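Local coordinates for protein hypoxanthine phosphoribosyltransferase (Leishmania donovani, PDB 7CMJ) that transfers the 5-phosphoribosyl group from phosphoribosylpyrophosphate to hypoxanthine or guanine, making IMP or GMP in the purine salvage pathway, at residues T72-R77 / I180-D185. Numbering follows the deposited sequence.
Sequences TADLAR and IGYGMD. With MG (magnesium ion), chain C.
The Tyr182 ring meets Asp74 at its hydroxyl edge: the carboxylate plane is turned 67° from the ring, with OD1 of Asp74 at the ring's edge near its plane. This single contact joins helix 69-81 of the phosphoribosyltransferase fold to the loop after strand 179-180, and both residues are buried. Tyr182 OH donates to Asp74 OD1, the two modelled 2.5 Å apart. NE1 of Trp34, on helix 30-47, also hydrogen-bonds OD1, while Asp74 OD2 pairs with Arg77 NH2 at 2.7 Å, one helical turn on. Arg77 is steadied in turn by a bond from NE to Ala73 O, which lies at the edge of the guanidinium. Across the subunit interface, Arg77 of the second subunit forms a salt bridge with the same carboxylate, which probably favours the charged form of Asp74. A type I' turn from Gly181 to Met184 carries Tyr182, whose CG lies anti to the backbone N (chi1 -157°), with the ring extending to the helix. Just past the turn, Asp185 belongs to the magnesium site, and probably to the GMP site: its OD1 binds the magnesium ion at 2.2 Å, with three waters also on the metal.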
# COMPACT_ATOMS: atom_id res chain seq x y z
N THR A 72 -4.08 20.45 6.17
CA THR A 72 -4.74 20.30 4.87
C THR A 72 -6.21 20.64 4.99
O THR A 72 -6.76 21.41 4.18
CB THR A 72 -4.55 18.87 4.33
OG1 THR A 72 -3.18 18.68 3.95
CG2 THR A 72 -5.42 18.62 3.11
N ALA A 73 -6.88 20.09 6.02
CA ALA A 73 -8.31 20.32 6.17
C ALA A 73 -8.62 21.81 6.33
O ALA A 73 -9.58 22.32 5.73
CB ALA A 73 -8.86 19.51 7.35
N ASP A 74 -7.81 22.53 7.11
CA ASP A 74 -8.08 23.96 7.22
C ASP A 74 -7.66 24.71 5.96
O ASP A 74 -8.39 25.58 5.49
CB ASP A 74 -7.38 24.56 8.44
CG ASP A 74 -7.88 23.98 9.74
OD1 ASP A 74 -7.32 24.36 10.78
OD2 ASP A 74 -8.80 23.13 9.74
N LEU A 75 -6.49 24.39 5.38
CA LEU A 75 -6.03 25.15 4.21
C LEU A 75 -6.99 24.99 3.05
O LEU A 75 -7.29 25.96 2.33
CB LEU A 75 -4.61 24.74 3.80
CG LEU A 75 -4.10 25.18 2.41
CD1 LEU A 75 -4.15 26.67 2.23
CD2 LEU A 75 -2.69 24.70 2.13
N ALA A 76 -7.53 23.78 2.85
CA ALA A 76 -8.51 23.59 1.79
C ALA A 76 -9.71 24.52 1.97
O ALA A 76 -10.20 25.11 0.99
CB ALA A 76 -8.93 22.12 1.75
N ARG A 77 -10.18 24.71 3.21
CA ARG A 77 -11.33 25.58 3.44
C ARG A 77 -10.97 27.06 3.29
O ARG A 77 -11.82 27.88 2.92
CB ARG A 77 -11.94 25.30 4.82
CG ARG A 77 -12.53 23.88 4.91
CD ARG A 77 -13.02 23.53 6.30
NE ARG A 77 -11.96 22.96 7.14
CZ ARG A 77 -12.15 22.49 8.38
NH1 ARG A 77 -13.36 22.52 8.93
NH2 ARG A 77 -11.12 22.01 9.06
N ILE A 180 4.42 20.24 18.88
CA ILE A 180 3.29 19.35 18.94
C ILE A 180 2.05 20.15 18.56
O ILE A 180 2.08 21.38 18.48
CB ILE A 180 3.13 18.70 20.33
CG1 ILE A 180 3.23 19.77 21.40
CG2 ILE A 180 4.22 17.72 20.58
CD1 ILE A 180 2.97 19.22 22.76
N GLY A 181 0.95 19.44 18.33
CA GLY A 181 -0.33 20.06 18.08
C GLY A 181 -0.58 20.30 16.60
O GLY A 181 0.29 20.16 15.75
N TYR A 182 -1.82 20.69 16.31
CA TYR A 182 -2.27 21.01 14.95
C TYR A 182 -1.85 19.93 13.97
O TYR A 182 -1.29 20.19 12.90
CB TYR A 182 -1.75 22.40 14.52
CG TYR A 182 -2.58 23.03 13.41
CD1 TYR A 182 -3.84 23.56 13.67
CD2 TYR A 182 -2.10 23.08 12.09
CE1 TYR A 182 -4.61 24.13 12.67
CE2 TYR A 182 -2.87 23.65 11.07
CZ TYR A 182 -4.13 24.17 11.37
OH TYR A 182 -4.90 24.74 10.38
N GLY A 183 -2.11 18.68 14.34
CA GLY A 183 -1.77 17.54 13.51
C GLY A 183 -0.40 16.94 13.79
O GLY A 183 -0.20 15.76 13.51
N MET A 184 0.53 17.72 14.32
CA MET A 184 1.89 17.24 14.54
C MET A 184 2.01 16.55 15.89
O MET A 184 1.30 16.88 16.84
CB MET A 184 2.89 18.39 14.43
CG MET A 184 2.83 19.05 13.06
SD MET A 184 3.72 20.61 13.00
CE MET A 184 2.65 21.64 13.99
N ASP A 185 2.92 15.58 15.96
CA ASP A 185 2.90 14.56 17.00
C ASP A 185 4.19 14.54 17.82
O ASP A 185 5.25 15.00 17.40
CB ASP A 185 2.66 13.16 16.42
CG ASP A 185 3.94 12.52 15.87
OD1 ASP A 185 4.53 13.08 14.92
OD2 ASP A 185 4.34 11.44 16.37
MG MG C . 6.14 12.63 13.55
O HOH W 1 6.77 10.46 14.13
O HOH W 2 7.39 14.22 14.97
O HOH W 3 5.26 14.70 13.16